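Local coordinates for SusD superfamily protein (Bacteroides fragilis, PDB 3L22) that probably binds glycans at the bacterial outer membrane for uptake by a SusC-like transporter, and binds zinc ions, at residues Arg124-Tyr129 with Asn204-Arg209. Numbering follows the deposited sequence.
Sequences RALAYY and NMLKMR. With EDO (1,2-ethanediol), chain Z.
Leu206 reaches across from helix 200-213 to helix 113-131, one methyl toward Tyr129 and the other toward the backbone at Ala125 and Leu126. Its CD1 sits over one face of the Tyr129 ring, displaced toward the rim on the CG side and 3.9 Å from the ring centroid, a CH-pi contact. CD2 rests against the helix backbone, 3.7 Å from Leu126 N, with Ala125 CB beside it; Leu126 CD1 touches both methyls. Tyr129 has CG anti to its backbone N (chi1 165°), which directs CG toward helix 200-213, and the side chain runs past Leu206 in the opposite direction. Its hydroxyl meets Arg209, where the two side chains cross at about a right angle, Tyr129 OH 3.1 Å from Arg209 CD. Arg209 NH1 gives this oxygen a weak hydrogen bond (3.4 Å), its N-H nearly in line at 160°. Ring and guanidinium planes stand 57° apart. A water in the ring plane lies 2.7 Å from Tyr129 OH and donates to Arg209 O, a second link between the same residues. The stronger partner of Arg209 is Glu329 of helix 327-339, a salt bridge through NE, while Ile175 of helix 168-178 packs on Ala125 and Tyr129. The axes of 124-129 and 204-209 come no nearer than 11.1 Å, and Leu206 spans the gap to the opposite backbone within the alpha-helical, TPR-like SusD core. A buried apolar layer thus surrounds Leu206, while the phenol oxygen has its shortest polar contact with water, Arg209 and a bound ethanediol adding weak bonds.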
ATOM      1  N   ARG A 124     -10.061  -8.980   1.104  1.00 13.92           N
ATOM      2  CA  ARG A 124     -10.687  -8.372   2.286  1.00 13.86           C
ATOM      3  C   ARG A 124      -9.631  -7.888   3.272  1.00 14.11           C
ATOM      4  O   ARG A 124      -9.744  -6.785   3.805  1.00 13.62           O
ATOM      5  CB  ARG A 124     -11.615  -9.356   2.948  1.00 14.88           C
ATOM      6  CG  ARG A 124     -12.365  -8.796   4.146  1.00 15.79           C
ATOM      7  CD  ARG A 124     -13.509  -9.738   4.524  1.00 15.95           C
ATOM      8  NE  ARG A 124     -13.025 -10.997   5.052  1.00 12.81           N
ATOM      9  CZ  ARG A 124     -13.811 -12.056   5.293  1.00 14.42           C
ATOM     10  NH1 ARG A 124     -15.141 -12.017   5.086  1.00 13.70           N
ATOM     11  NH2 ARG A 124     -13.275 -13.136   5.831  1.00 14.27           N
ATOM     12  N   ALA A 125      -8.576  -8.678   3.444  1.00 14.25           N
ATOM     13  CA  ALA A 125      -7.493  -8.347   4.358  1.00 14.22           C
ATOM     14  C   ALA A 125      -6.772  -7.055   3.928  1.00 14.95           C
ATOM     15  O   ALA A 125      -6.513  -6.152   4.755  1.00 14.99           O
ATOM     16  CB  ALA A 125      -6.490  -9.543   4.458  1.00 14.74           C
ATOM     17  N   LEU A 126      -6.506  -6.947   2.629  1.00 14.37           N
ATOM     18  CA  LEU A 126      -5.876  -5.763   2.091  1.00 14.36           C
ATOM     19  C   LEU A 126      -6.741  -4.493   2.272  1.00 14.71           C
ATOM     20  O   LEU A 126      -6.229  -3.388   2.622  1.00 13.46           O
ATOM     21  CB  LEU A 126      -5.522  -6.008   0.605  1.00 14.00           C
ATOM     22  CG  LEU A 126      -4.538  -5.051  -0.049  1.00 14.99           C
ATOM     23  CD1 LEU A 126      -3.183  -4.939   0.728  1.00 12.19           C
ATOM     24  CD2 LEU A 126      -4.290  -5.402  -1.537  1.00 14.59           C
ATOM     25  N   ALA A 127      -8.043  -4.636   2.047  1.00 14.32           N
ATOM     26  CA  ALA A 127      -8.947  -3.503   2.182  1.00 14.16           C
ATOM     27  C   ALA A 127      -8.936  -2.993   3.628  1.00 14.29           C
ATOM     28  O   ALA A 127      -8.735  -1.790   3.886  1.00 14.54           O
ATOM     29  CB  ALA A 127     -10.341  -3.895   1.740  1.00 13.28           C
ATOM     30  N   TYR A 128      -9.085  -3.914   4.585  1.00 13.86           N
ATOM     31  CA  TYR A 128      -9.012  -3.541   6.004  1.00 13.25           C
ATOM     32  C   TYR A 128      -7.654  -2.960   6.391  1.00 13.35           C
ATOM     33  O   TYR A 128      -7.582  -2.056   7.233  1.00 13.03           O
ATOM     34  CB  TYR A 128      -9.384  -4.722   6.923  1.00 13.21           C
ATOM     35  CG  TYR A 128     -10.876  -4.871   7.079  1.00 12.49           C
ATOM     36  CD1 TYR A 128     -11.618  -3.876   7.717  1.00 12.20           C
ATOM     37  CD2 TYR A 128     -11.569  -5.979   6.564  1.00 14.49           C
ATOM     38  CE1 TYR A 128     -12.988  -3.967   7.854  1.00 14.08           C
ATOM     39  CE2 TYR A 128     -12.973  -6.084   6.712  1.00 12.15           C
ATOM     40  CZ  TYR A 128     -13.665  -5.065   7.355  1.00 13.87           C
ATOM     41  OH  TYR A 128     -15.022  -5.097   7.499  1.00 13.01           O
ATOM     42  N   TYR A 129      -6.577  -3.479   5.799  1.00 12.84           N
ATOM     43  CA  TYR A 129      -5.250  -2.985   6.106  1.00 13.52           C
ATOM     44  C   TYR A 129      -5.097  -1.489   5.764  1.00 13.12           C
ATOM     45  O   TYR A 129      -4.545  -0.702   6.547  1.00 12.14           O
ATOM     46  CB  TYR A 129      -4.184  -3.839   5.372  1.00 14.00           C
ATOM     47  CG  TYR A 129      -2.829  -3.204   5.340  1.00 13.01           C
ATOM     48  CD1 TYR A 129      -1.943  -3.367   6.401  1.00 15.49           C
ATOM     49  CD2 TYR A 129      -2.418  -2.461   4.258  1.00 15.17           C
ATOM     50  CE1 TYR A 129      -0.689  -2.794   6.394  1.00 16.04           C
ATOM     51  CE2 TYR A 129      -1.141  -1.857   4.237  1.00 15.11           C
ATOM     52  CZ  TYR A 129      -0.289  -2.036   5.296  1.00 16.86           C
ATOM     53  OH  TYR A 129       0.974  -1.474   5.287  1.00 18.45           O
ATOM     54  N   ASN A 204       2.057 -13.284   2.427  1.00 11.27           N
ATOM     55  CA  ASN A 204       3.154 -13.154   3.380  1.00 11.64           C
ATOM     56  C   ASN A 204       3.715 -11.743   3.470  1.00 11.78           C
ATOM     57  O   ASN A 204       4.112 -11.296   4.552  1.00 11.53           O
ATOM     58  CB  ASN A 204       4.257 -14.169   3.051  1.00 12.13           C
ATOM     59  CG  ASN A 204       3.909 -15.586   3.518  1.00 12.25           C
ATOM     60  OD1 ASN A 204       3.430 -15.751   4.626  1.00 14.93           O
ATOM     61  ND2 ASN A 204       4.192 -16.611   2.686  1.00  9.19           N
HETATM   62  N   MSE A 205       3.710 -11.018   2.353  1.00 12.45           N
HETATM   63  CA  MSE A 205       4.097  -9.601   2.372  1.00 12.31           C
HETATM   64  C   MSE A 205       3.114  -8.803   3.242  1.00 12.82           C
HETATM   65  O   MSE A 205       3.535  -7.970   4.041  1.00 12.18           O
HETATM   66  CB  MSE A 205       4.142  -9.005   0.958  1.00 12.25           C
HETATM   67  CG  MSE A 205       5.341  -9.437   0.154  1.00 13.13           C
HETATM   68 SE   MSE A 205       7.010  -8.833   0.977  0.75 15.84          SE
HETATM   69  CE  MSE A 205       6.750  -6.881   0.719  1.00 15.85           C
ATOM     70  N   LEU A 206       1.813  -9.062   3.092  1.00 13.07           N
ATOM     71  CA  LEU A 206       0.819  -8.331   3.881  1.00 13.84           C
ATOM     72  C   LEU A 206       0.970  -8.702   5.378  1.00 14.33           C
ATOM     73  O   LEU A 206       0.860  -7.846   6.260  1.00 15.09           O
ATOM     74  CB  LEU A 206      -0.619  -8.609   3.395  1.00 13.21           C
ATOM     75  CG  LEU A 206      -1.745  -7.777   4.019  1.00 13.83           C
ATOM     76  CD1 LEU A 206      -1.409  -6.272   4.042  1.00 12.06           C
ATOM     77  CD2 LEU A 206      -3.088  -8.038   3.308  1.00 10.05           C
ATOM     78  N   LYS A 207       1.200  -9.984   5.632  1.00 14.78           N
ATOM     79  CA  LYS A 207       1.386 -10.480   6.978  1.00 14.67           C
ATOM     80  C   LYS A 207       2.640  -9.805   7.571  1.00 14.13           C
ATOM     81  O   LYS A 207       2.613  -9.305   8.684  1.00 13.30           O
ATOM     82  CB  LYS A 207       1.531 -11.993   6.923  1.00 14.98           C
ATOM     83  CG  LYS A 207       1.532 -12.721   8.236  1.00 16.46           C
ATOM     84  CD  LYS A 207       1.577 -14.269   8.067  1.00 17.27           C
ATOM     85  CE  LYS A 207       0.332 -14.859   7.439  1.00 15.92           C
ATOM     86  NZ  LYS A 207       0.234 -16.344   7.619  1.00 13.99           N
HETATM   87  N   MSE A 208       3.706  -9.703   6.795  1.00 13.45           N
HETATM   88  CA  MSE A 208       4.866  -9.004   7.287  1.00 13.91           C
HETATM   89  C   MSE A 208       4.569  -7.548   7.634  1.00 13.76           C
HETATM   90  O   MSE A 208       4.979  -7.094   8.698  1.00 13.02           O
HETATM   91  CB  MSE A 208       6.033  -9.068   6.322  1.00 14.94           C
HETATM   92  CG  MSE A 208       7.220  -8.267   6.832  1.00 16.35           C
HETATM   93 SE   MSE A 208       8.936  -8.659   5.978  0.75 22.09          SE
HETATM   94  CE  MSE A 208       8.338  -8.491   4.344  1.00  5.48           C
ATOM     95  N   ARG A 209       3.875  -6.827   6.753  1.00 13.74           N
ATOM     96  CA  ARG A 209       3.517  -5.453   7.040  1.00 13.98           C
ATOM     97  C   ARG A 209       2.705  -5.318   8.316  1.00 13.48           C
ATOM     98  O   ARG A 209       2.932  -4.398   9.104  1.00 14.85           O
ATOM     99  CB  ARG A 209       2.739  -4.817   5.881  1.00 13.92           C
ATOM    100  CG  ARG A 209       3.591  -4.535   4.657  1.00 15.58           C
ATOM    101  CD  ARG A 209       2.906  -3.443   3.843  1.00 17.49           C
ATOM    102  NE  ARG A 209       3.460  -3.132   2.538  1.00 15.49           N
ATOM    103  CZ  ARG A 209       2.941  -2.240   1.707  1.00 17.09           C
ATOM    104  NH1 ARG A 209       1.849  -1.540   2.048  1.00 17.46           N
ATOM    105  NH2 ARG A 209       3.518  -2.018   0.543  1.00 18.36           N
TER
HETATM  106  C1  EDO Z 466      -0.597 -16.558  11.468  1.00 32.78           C
HETATM  107  O1  EDO Z 466       0.247 -16.943  10.390  1.00 31.18           O
HETATM  108  C2  EDO Z 466      -1.654 -15.530  11.153  1.00 31.29           C
HETATM  109  O2  EDO Z 466      -1.820 -15.214   9.782  1.00 31.21           O
HETATM  110  O   HOH W   1       2.174  -1.646   7.666  1.00 22.09           O